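11S globulin (Wrightia tinctoria, PDB 5WXU) probably serves as a hexameric nutrient reservoir of the seed and binds the plant hormone auxin (indole-3-acetic acid). Local coordinates at residues Glu122-His128 / Phe144-Lys150; Trp169-Glu173 / Gly264-Arg269. All coordinates share one frame. Residue numbers count along the deposited sequence, not the author numbering.

Contact 1: Glu122-His128 / Phe144-Lys150; sequences ETFQSFH and FRDQHQK. Unlike the reference sequence in segment 144-150: Gln147 (reference Arg).
Strands 124-126 and 146-148 run antiparallel, their axes 4.9 Å apart at closest approach and their directions 176° apart. Phe124 with His148 and Ser126 with Asp146 form hydrogen-bonded pairs: Phe124 N to His148 O 3.1 Å, His148 N to Phe124 O 3.0 Å, Ser126 N to Asp146 O 2.9 Å and Asp146 N to Ser126 O 3.0 Å. Between them Gln125 and Gln147 are a non-hydrogen-bonded pair, CA to CA 4.4 Å. Thr123 (phi/psi -104/1) and Phe124 both face His148, a classic beta bulge, beyond which Glu122 CA lies 4.4 Å from Gln149 CA.

Phe124, Ser126, Asp146 and His148 occupy one face. Lys150 CA sits over the Phe124 ring, 3.7 Å from its centroid and 11° off the normal, a CH-pi contact. His148 takes chi1 p, and its ND1 donates to Gln149 O at 2.8 Å. On the face of Gln125 and Gln147, Phe127 (m) brings CE1 to 3.2 Å from Gln147 NE2. Water 1 joins Thr123 OG1 (2.7 Å) to Lys150 N (3.0 Å); water 2 joins Ser126 O to Gln147 NE2, 3.1 Å each.

This is a long-loop beta-hairpin of the N-terminal cupin domain. A second subunit continues its sheet by parallel pairing with Phe124 and Gln125, while Thr123 OG1 hydrogen-bonds to Asp306 O and Gln125 OE1 to Ile455 N there. Asp146 forms a salt bridge to Lys449 and accepts a hydrogen bond from Leu431 N, both of a third subunit. Main-chain hydrogen bonds thus hold the hairpin together, leaving much of its polar side-chain chemistry to join three subunits.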
ATOM      1  N   GLU B 122     -21.116  -5.683 -20.551  1.00 18.35           N
ATOM      2  CA  GLU B 122     -20.833  -6.593 -21.623  1.00 19.41           C
ATOM      3  C   GLU B 122     -20.173  -5.823 -22.796  1.00 21.53           C
ATOM      4  O   GLU B 122     -20.879  -5.113 -23.527  1.00 21.56           O
ATOM      5  CB  GLU B 122     -22.122  -7.274 -22.054  1.00 20.99           C
ATOM      6  CG  GLU B 122     -22.551  -8.427 -21.145  1.00 23.88           C
ATOM      7  CD  GLU B 122     -23.003  -8.014 -19.753  1.00 23.96           C
ATOM      8  OE1 GLU B 122     -23.967  -7.147 -19.789  1.00 26.81           O
ATOM      9  OE2 GLU B 122     -22.375  -8.543 -18.699  1.00 25.11           O
ATOM     10  N   THR B 123     -18.859  -5.995 -23.044  1.00 18.90           N
ATOM     11  CA  THR B 123     -18.174  -5.210 -24.053  1.00 19.08           C
ATOM     12  C   THR B 123     -17.844  -5.920 -25.384  1.00 21.08           C
ATOM     13  O   THR B 123     -17.191  -5.314 -26.239  1.00 19.52           O
ATOM     14  CB  THR B 123     -16.843  -4.621 -23.502  1.00 19.88           C
ATOM     15  OG1 THR B 123     -15.928  -5.655 -23.225  1.00 20.88           O
ATOM     16  CG2 THR B 123     -17.083  -3.878 -22.254  1.00 21.34           C
ATOM     17  N   PHE B 124     -18.220  -7.181 -25.513  1.00 20.00           N
ATOM     18  CA  PHE B 124     -18.116  -7.891 -26.799  1.00 20.46           C
ATOM     19  C   PHE B 124     -19.550  -7.856 -27.364  1.00 19.85           C
ATOM     20  O   PHE B 124     -20.447  -8.463 -26.804  1.00 20.15           O
ATOM     21  CB  PHE B 124     -17.604  -9.307 -26.605  1.00 21.84           C
ATOM     22  CG  PHE B 124     -16.087  -9.449 -26.710  1.00 20.80           C
ATOM     23  CD1 PHE B 124     -15.234  -8.483 -26.144  1.00 19.61           C
ATOM     24  CD2 PHE B 124     -15.522 -10.613 -27.192  1.00 20.48           C
ATOM     25  CE1 PHE B 124     -13.863  -8.641 -26.177  1.00 21.40           C
ATOM     26  CE2 PHE B 124     -14.148 -10.753 -27.248  1.00 21.03           C
ATOM     27  CZ  PHE B 124     -13.296  -9.758 -26.724  1.00 21.11           C
ATOM     28  N   GLN B 125     -19.749  -7.066 -28.396  1.00 21.86           N
ATOM     29  CA  GLN B 125     -21.070  -6.655 -28.840  1.00 21.25           C
ATOM     30  C   GLN B 125     -21.333  -6.944 -30.332  1.00 19.89           C
ATOM     31  O   GLN B 125     -20.491  -6.645 -31.191  1.00 22.64           O
ATOM     32  CB  GLN B 125     -21.229  -5.181 -28.622  1.00 22.48           C
ATOM     33  CG  GLN B 125     -20.778  -4.714 -27.233  1.00 25.88           C
ATOM     34  CD  GLN B 125     -20.427  -3.252 -27.214  1.00 26.44           C
ATOM     35  OE1 GLN B 125     -21.324  -2.413 -27.121  1.00 29.91           O
ATOM     36  NE2 GLN B 125     -19.106  -2.930 -27.208  1.00 25.20           N
ATOM     37  N   SER B 126     -22.479  -7.523 -30.597  1.00 22.81           N
ATOM     38  CA  SER B 126     -22.907  -7.598 -32.035  1.00 26.22           C
ATOM     39  C   SER B 126     -24.367  -7.247 -32.134  1.00 26.67           C
ATOM     40  O   SER B 126     -25.218  -7.855 -31.458  1.00 25.68           O
ATOM     41  CB  SER B 126     -22.642  -8.955 -32.586  1.00 27.81           C
ATOM     42  OG  SER B 126     -23.180  -9.056 -33.883  1.00 34.37           O
ATOM     43  N   PHE B 127     -24.668  -6.268 -32.987  1.00 28.17           N
ATOM     44  CA  PHE B 127     -26.036  -5.804 -33.157  1.00 30.25           C
ATOM     45  C   PHE B 127     -26.681  -6.344 -34.465  1.00 36.46           C
ATOM     46  O   PHE B 127     -27.738  -5.826 -34.877  1.00 43.87           O
ATOM     47  CB  PHE B 127     -26.037  -4.259 -33.041  1.00 32.78           C
ATOM     48  CG  PHE B 127     -25.560  -3.792 -31.698  1.00 33.90           C
ATOM     49  CD1 PHE B 127     -26.431  -3.716 -30.626  1.00 35.36           C
ATOM     50  CD2 PHE B 127     -24.205  -3.497 -31.479  1.00 34.51           C
ATOM     51  CE1 PHE B 127     -25.964  -3.340 -29.363  1.00 35.49           C
ATOM     52  CE2 PHE B 127     -23.733  -3.132 -30.207  1.00 37.10           C
ATOM     53  CZ  PHE B 127     -24.617  -3.070 -29.144  1.00 33.30           C
ATOM     54  N   HIS B 128     -26.096  -7.412 -35.045  1.00 39.23           N
ATOM     55  CA  HIS B 128     -26.578  -8.100 -36.288  1.00 46.93           C
ATOM     56  C   HIS B 128     -26.512  -9.639 -36.180  1.00 48.89           C
ATOM     57  O   HIS B 128     -25.664 -10.150 -35.455  1.00 48.00           O
ATOM     58  CB  HIS B 128     -25.710  -7.705 -37.496  1.00 50.31           C
ATOM     59  CG  HIS B 128     -25.628  -6.225 -37.728  1.00 60.43           C
ATOM     60  ND1 HIS B 128     -24.521  -5.470 -37.384  1.00 63.29           N
ATOM     61  CD2 HIS B 128     -26.526  -5.356 -38.260  1.00 66.40           C
ATOM     62  CE1 HIS B 128     -24.735  -4.207 -37.710  1.00 62.15           C
ATOM     63  NE2 HIS B 128     -25.940  -4.111 -38.247  1.00 69.73           N
ATOM     64  N   PHE B 144     -25.746 -14.723 -33.434  1.00 51.48           N
ATOM     65  CA  PHE B 144     -24.700 -13.705 -33.496  1.00 49.64           C
ATOM     66  C   PHE B 144     -25.155 -12.344 -32.983  1.00 42.27           C
ATOM     67  O   PHE B 144     -24.277 -11.538 -32.658  1.00 43.18           O
ATOM     68  CB  PHE B 144     -24.060 -13.593 -34.897  1.00 50.59           C
ATOM     69  CG  PHE B 144     -23.140 -14.721 -35.200  1.00 58.58           C
ATOM     70  CD1 PHE B 144     -22.040 -14.984 -34.349  1.00 54.89           C
ATOM     71  CD2 PHE B 144     -23.388 -15.584 -36.281  1.00 59.84           C
ATOM     72  CE1 PHE B 144     -21.203 -16.064 -34.583  1.00 52.77           C
ATOM     73  CE2 PHE B 144     -22.546 -16.671 -36.514  1.00 61.94           C
ATOM     74  CZ  PHE B 144     -21.445 -16.903 -35.671  1.00 61.02           C
ATOM     75  N   ARG B 145     -26.465 -12.059 -32.899  1.00 34.21           N
ATOM     76  CA  ARG B 145     -26.907 -10.807 -32.262  1.00 34.32           C
ATOM     77  C   ARG B 145     -26.910 -11.018 -30.734  1.00 32.28           C
ATOM     78  O   ARG B 145     -27.735 -11.719 -30.200  1.00 29.63           O
ATOM     79  CB  ARG B 145     -28.272 -10.334 -32.754  1.00 38.23           C
ATOM     80  CG  ARG B 145     -28.637  -8.930 -32.286  1.00 41.76           C
ATOM     81  CD  ARG B 145     -30.018  -8.387 -32.706  1.00 47.38           C
ATOM     82  NE  ARG B 145     -31.106  -8.694 -31.760  1.00 47.38           N
ATOM     83  CZ  ARG B 145     -31.868  -9.792 -31.802  1.00 53.22           C
ATOM     84  NH1 ARG B 145     -31.707 -10.717 -32.763  1.00 49.76           N
ATOM     85  NH2 ARG B 145     -32.809  -9.968 -30.871  1.00 56.20           N
ATOM     86  N   ASP B 146     -25.956 -10.425 -30.034  1.00 28.28           N
ATOM     87  CA  ASP B 146     -25.758 -10.773 -28.578  1.00 26.12           C
ATOM     88  C   ASP B 146     -24.714  -9.813 -28.014  1.00 21.80           C
ATOM     89  O   ASP B 146     -24.034  -9.117 -28.761  1.00 22.92           O
ATOM     90  CB  ASP B 146     -25.186 -12.186 -28.444  1.00 22.81           C
ATOM     91  CG  ASP B 146     -25.203 -12.735 -26.996  1.00 21.50           C
ATOM     92  OD1 ASP B 146     -25.936 -12.170 -26.133  1.00 24.06           O
ATOM     93  OD2 ASP B 146     -24.536 -13.758 -26.786  1.00 21.68           O
ATOM     94  N   GLN B 147     -24.692  -9.695 -26.703  1.00 20.96           N
ATOM     95  CA  GLN B 147     -23.626  -8.924 -26.061  1.00 23.27           C
ATOM     96  C   GLN B 147     -23.212  -9.803 -24.908  1.00 18.18           C
ATOM     97  O   GLN B 147     -24.076 -10.300 -24.199  1.00 19.97           O
ATOM     98  CB  GLN B 147     -24.172  -7.626 -25.523  1.00 25.34           C
ATOM     99  CG  GLN B 147     -24.566  -6.598 -26.548  1.00 35.52           C
ATOM    100  CD  GLN B 147     -25.533  -5.618 -25.941  1.00 39.94           C
ATOM    101  OE1 GLN B 147     -25.514  -5.364 -24.714  1.00 46.03           O
ATOM    102  NE2 GLN B 147     -26.446  -5.120 -26.764  1.00 53.92           N
ATOM    103  N   HIS B 148     -21.926  -9.951 -24.693  1.00 16.85           N
ATOM    104  CA  HIS B 148     -21.437 -10.688 -23.552  1.00 18.62           C
ATOM    105  C   HIS B 148     -20.102 -10.105 -23.051  1.00 17.93           C
ATOM    106  O   HIS B 148     -19.571  -9.223 -23.692  1.00 18.22           O
ATOM    107  CB  HIS B 148     -21.385 -12.224 -23.820  1.00 19.78           C
ATOM    108  CG  HIS B 148     -20.614 -12.635 -25.026  1.00 20.93           C
ATOM    109  ND1 HIS B 148     -19.242 -12.572 -25.078  1.00 20.70           N
ATOM    110  CD2 HIS B 148     -21.026 -13.132 -26.226  1.00 21.98           C
ATOM    111  CE1 HIS B 148     -18.835 -12.998 -26.274  1.00 25.28           C
ATOM    112  NE2 HIS B 148     -19.895 -13.358 -26.980  1.00 22.47           N
ATOM    113  N   GLN B 149     -19.553 -10.621 -21.959  1.00 17.74           N
ATOM    114  CA  GLN B 149     -18.231 -10.131 -21.572  1.00 17.91           C
ATOM    115  C   GLN B 149     -17.154 -10.720 -22.475  1.00 19.89           C
ATOM    116  O   GLN B 149     -17.361 -11.772 -23.110  1.00 19.96           O
ATOM    117  CB  GLN B 149     -17.973 -10.404 -20.089  1.00 16.27           C
ATOM    118  CG  GLN B 149     -18.818  -9.491 -19.180  1.00 16.43           C
ATOM    119  CD  GLN B 149     -18.566  -9.681 -17.699  1.00 17.32           C
ATOM    120  OE1 GLN B 149     -17.671 -10.387 -17.300  1.00 19.63           O
ATOM    121  NE2 GLN B 149     -19.334  -8.985 -16.883  1.00 19.24           N
ATOM    122  N   LYS B 150     -15.968 -10.116 -22.404  0.50 20.86           N
ATOM    123  CA  LYS B 150     -14.822 -10.584 -23.148  0.50 21.17           C
ATOM    124  C   LYS B 150     -14.576 -12.043 -22.921  0.50 20.13           C
ATOM    125  O   LYS B 150     -14.623 -12.535 -21.789  0.50 23.46           O
ATOM    126  CB  LYS B 150     -13.530  -9.867 -22.766  0.50 20.77           C
ATOM    127  CG  LYS B 150     -12.319 -10.685 -23.216  0.50 21.02           C
ATOM    128  CD  LYS B 150     -11.009 -10.021 -22.937  0.50 20.89           C
ATOM    129  CE  LYS B 150      -9.826 -10.670 -23.653  0.50 19.16           C
ATOM    130  NZ  LYS B 150      -9.895 -11.175 -25.064  0.50 17.62           N
TER
HETATM  131  O   HOH W   1     -16.518  -7.367 -21.290  1.00 21.50           O
HETATM  132  O   HOH W   2     -26.952  -7.160 -29.029  1.00 41.09           O

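Contact 2: Trp169-Glu173 / Gly264-Arg269; sequences WAYNE and GLRLVR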
ATOM      1  N   TRP B 169     -16.063 -20.739 -17.718  1.00 17.79           N
ATOM      2  CA  TRP B 169     -16.506 -21.810 -18.620  1.00 17.63           C
ATOM      3  C   TRP B 169     -15.505 -21.946 -19.689  1.00 18.42           C
ATOM      4  O   TRP B 169     -14.677 -21.074 -19.880  1.00 18.56           O
ATOM      5  CB  TRP B 169     -17.902 -21.538 -19.220  1.00 15.83           C
ATOM      6  CG  TRP B 169     -18.043 -20.256 -20.003  1.00 17.00           C
ATOM      7  CD1 TRP B 169     -18.435 -19.009 -19.501  1.00 16.97           C
ATOM      8  CD2 TRP B 169     -17.779 -20.019 -21.390  1.00 16.18           C
ATOM      9  NE1 TRP B 169     -18.406 -18.047 -20.461  1.00 17.63           N
ATOM     10  CE2 TRP B 169     -18.027 -18.627 -21.645  1.00 17.41           C
ATOM     11  CE3 TRP B 169     -17.351 -20.830 -22.464  1.00 18.23           C
ATOM     12  CZ2 TRP B 169     -17.821 -18.038 -22.864  1.00 18.50           C
ATOM     13  CZ3 TRP B 169     -17.233 -20.240 -23.675  1.00 17.20           C
ATOM     14  CH2 TRP B 169     -17.481 -18.904 -23.906  1.00 18.27           C
ATOM     15  N   ALA B 170     -15.527 -23.098 -20.381  1.00 19.74           N
ATOM     16  CA  ALA B 170     -14.500 -23.331 -21.395  1.00 17.28           C
ATOM     17  C   ALA B 170     -15.146 -24.136 -22.571  1.00 19.62           C
ATOM     18  O   ALA B 170     -16.057 -24.894 -22.376  1.00 23.48           O
ATOM     19  CB  ALA B 170     -13.322 -24.069 -20.830  1.00 17.25           C
ATOM     20  N   TYR B 171     -14.657 -23.863 -23.754  1.00 20.39           N
ATOM     21  CA  TYR B 171     -15.140 -24.508 -24.992  1.00 19.58           C
ATOM     22  C   TYR B 171     -13.909 -24.858 -25.849  1.00 19.36           C
ATOM     23  O   TYR B 171     -13.024 -24.033 -26.060  1.00 17.30           O
ATOM     24  CB  TYR B 171     -16.054 -23.574 -25.739  1.00 20.30           C
ATOM     25  CG  TYR B 171     -16.483 -24.131 -27.080  1.00 22.13           C
ATOM     26  CD1 TYR B 171     -17.330 -25.192 -27.136  1.00 21.72           C
ATOM     27  CD2 TYR B 171     -15.977 -23.618 -28.265  1.00 24.82           C
ATOM     28  CE1 TYR B 171     -17.706 -25.744 -28.375  1.00 22.66           C
ATOM     29  CE2 TYR B 171     -16.353 -24.146 -29.498  1.00 25.67           C
ATOM     30  CZ  TYR B 171     -17.212 -25.199 -29.538  1.00 26.12           C
ATOM     31  OH  TYR B 171     -17.555 -25.717 -30.782  1.00 27.38           O
ATOM     32  N   ASN B 172     -13.896 -26.104 -26.316  1.00 20.20           N
ATOM     33  CA  ASN B 172     -12.827 -26.628 -27.177  1.00 20.42           C
ATOM     34  C   ASN B 172     -13.209 -26.435 -28.642  1.00 25.17           C
ATOM     35  O   ASN B 172     -14.113 -27.124 -29.132  1.00 22.09           O
ATOM     36  CB  ASN B 172     -12.617 -28.127 -26.915  1.00 19.26           C
ATOM     37  CG  ASN B 172     -11.473 -28.668 -27.731  1.00 18.45           C
ATOM     38  OD1 ASN B 172     -10.696 -27.898 -28.301  1.00 19.73           O
ATOM     39  ND2 ASN B 172     -11.334 -29.987 -27.741  1.00 18.87           N
ATOM     40  N   GLU B 173     -12.489 -25.571 -29.327  1.00 23.97           N
ATOM     41  CA  GLU B 173     -12.710 -25.383 -30.739  1.00 32.21           C
ATOM     42  C   GLU B 173     -11.773 -26.205 -31.632  1.00 31.30           C
ATOM     43  O   GLU B 173     -11.921 -26.162 -32.836  1.00 35.45           O
ATOM     44  CB  GLU B 173     -12.644 -23.881 -31.086  1.00 39.11           C
ATOM     45  CG  GLU B 173     -11.272 -23.257 -30.949  1.00 42.04           C
ATOM     46  CD  GLU B 173     -11.331 -21.737 -31.125  1.00 45.85           C
ATOM     47  OE1 GLU B 173     -12.391 -21.222 -31.589  1.00 44.33           O
ATOM     48  OE2 GLU B 173     -10.330 -21.072 -30.793  1.00 47.66           O
ATOM     49  N   GLY B 264     -20.848 -26.363 -33.561  1.00 32.77           N
ATOM     50  CA  GLY B 264     -19.925 -25.331 -33.089  1.00 32.86           C
ATOM     51  C   GLY B 264     -20.636 -24.171 -32.356  1.00 28.14           C
ATOM     52  O   GLY B 264     -21.689 -23.672 -32.747  1.00 26.38           O
ATOM     53  N   LEU B 265     -19.988 -23.706 -31.307  1.00 29.89           N
ATOM     54  CA  LEU B 265     -20.498 -22.594 -30.475  1.00 27.80           C
ATOM     55  C   LEU B 265     -20.438 -21.282 -31.222  1.00 27.72           C
ATOM     56  O   LEU B 265     -19.432 -20.966 -31.828  1.00 30.87           O
ATOM     57  CB  LEU B 265     -19.664 -22.542 -29.189  1.00 27.48           C
ATOM     58  CG  LEU B 265     -20.228 -21.703 -28.050  1.00 26.19           C
ATOM     59  CD1 LEU B 265     -21.558 -22.260 -27.543  1.00 25.41           C
ATOM     60  CD2 LEU B 265     -19.160 -21.641 -26.985  1.00 26.43           C
ATOM     61  N   ARG B 266     -21.510 -20.512 -31.167  1.00 26.37           N
ATOM     62  CA  ARG B 266     -21.644 -19.251 -31.835  1.00 30.55           C
ATOM     63  C   ARG B 266     -21.451 -18.199 -30.722  1.00 30.59           C
ATOM     64  O   ARG B 266     -22.081 -18.281 -29.720  1.00 34.06           O
ATOM     65  CB  ARG B 266     -23.030 -19.154 -32.511  1.00 38.63           C
ATOM     66  CG  ARG B 266     -23.311 -20.350 -33.462  1.00 45.02           C
ATOM     67  CD  ARG B 266     -24.792 -20.651 -33.829  1.00 53.35           C
ATOM     68  NE  ARG B 266     -25.685 -21.073 -32.707  1.00 56.01           N
ATOM     69  CZ  ARG B 266     -27.041 -20.988 -32.678  1.00 60.72           C
ATOM     70  NH1 ARG B 266     -27.752 -20.493 -33.708  1.00 64.21           N
ATOM     71  NH2 ARG B 266     -27.709 -21.397 -31.599  1.00 52.19           N
ATOM     72  N   LEU B 267     -20.516 -17.290 -30.892  1.00 28.73           N
ATOM     73  CA  LEU B 267     -20.333 -16.185 -29.911  1.00 29.89           C
ATOM     74  C   LEU B 267     -19.821 -14.959 -30.616  1.00 25.63           C
ATOM     75  O   LEU B 267     -19.545 -14.999 -31.835  1.00 26.59           O
ATOM     76  CB  LEU B 267     -19.456 -16.640 -28.746  1.00 31.32           C
ATOM     77  CG  LEU B 267     -18.195 -17.445 -29.043  1.00 35.55           C
ATOM     78  CD1 LEU B 267     -17.161 -16.537 -29.641  1.00 38.79           C
ATOM     79  CD2 LEU B 267     -17.629 -18.029 -27.769  1.00 41.75           C
ATOM     80  N   VAL B 268     -19.722 -13.850 -29.904  1.00 23.36           N
ATOM     81  CA  VAL B 268     -19.299 -12.605 -30.493  1.00 23.43           C
ATOM     82  C   VAL B 268     -17.785 -12.577 -30.307  1.00 25.72           C
ATOM     83  O   VAL B 268     -17.280 -12.569 -29.186  1.00 25.81           O
ATOM     84  CB  VAL B 268     -19.978 -11.387 -29.829  1.00 26.72           C
ATOM     85  CG1 VAL B 268     -19.513 -10.067 -30.439  1.00 27.61           C
ATOM     86  CG2 VAL B 268     -21.478 -11.480 -29.955  1.00 30.48           C
ATOM     87  N   ARG B 269     -17.062 -12.509 -31.403  1.00 28.93           N
ATOM     88  CA  ARG B 269     -15.633 -12.534 -31.319  1.00 32.23           C
ATOM     89  C   ARG B 269     -14.971 -11.731 -32.395  1.00 27.53           C
ATOM     90  O   ARG B 269     -15.495 -11.637 -33.527  1.00 26.03           O
ATOM     91  CB  ARG B 269     -15.092 -13.960 -31.300  1.00 32.65           C
ATOM     92  CG  ARG B 269     -15.449 -14.773 -32.539  1.00 37.10           C
ATOM     93  CD  ARG B 269     -14.209 -15.457 -33.115  1.00 50.74           C
ATOM     94  NE  ARG B 269     -14.168 -16.863 -32.733  1.00 56.87           N
ATOM     95  CZ  ARG B 269     -13.070 -17.589 -32.538  1.00 55.27           C
ATOM     96  NH1 ARG B 269     -11.844 -17.078 -32.652  1.00 60.64           N
ATOM     97  NH2 ARG B 269     -13.213 -18.860 -32.181  1.00 57.78           N
TER
HETATM   98  O   HOH W   3      -9.543 -19.204 -32.280  1.00 44.18           O
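Every second residue of each segment points at the other: Trp169, Tyr171 and Glu173 from 169-173, Leu265, Leu267 and Arg269 from the extended loop, whose end-to-end direction lies 106° from that of 169-173. Leu265 is the central bump. Its CB lies over the Tyr171 ring, 3.6 Å from the centroid and 12° off the normal, while its CD2 reaches Trp169 CZ3 at 4.1 Å, so the side chain fills the hollow between the two aromatics. Strand 168-172 belongs to the N-terminal cupin barrel, flanked by strands 91-98 and 110-115, and the loop packs across its side. Leu267 CD2 abuts the indole edge, 4.0 Å from Trp169 CH2; Pro430 of the third subunit packs on both residues. Tyr171 OH accepts from Leu265 N (3.2 Å) and nestles 3.3 Å from Gly264 CA; the backbone there (phi/psi 86/141) itself calls for glycine. Glu173 OE1 and Arg269 NH2 form a salt bridge of 2.6 Å, and water 3 links Glu173 OE2 (2.5 Å) to Arg269 NH1 (3.2 Å).

From the N terminus, contact 1 comes first: it closes a hairpin whose 15-residue connection is partly unmodelled (131-140). Contact 2 opens only after that hairpin is complete, so the two are in series, neither nested nor crossed. Its 90-residue loop includes helices 231-238 and 242-248 before segment 264-269 returns to the cupin barrel. That segment also touches contact 1: His148 NE2 is 3.0 Å from Val268 N, a probable hydrogen bond, and Phe144 CE1 is 3.4 Å from Leu267 O. The centres of contact 1 and contact 2 are about 13 Å apart, and both contacts reach the same sheet and the same third subunit. The disulfide Cys120-Cys291, seen for this protein, brackets both along the chain.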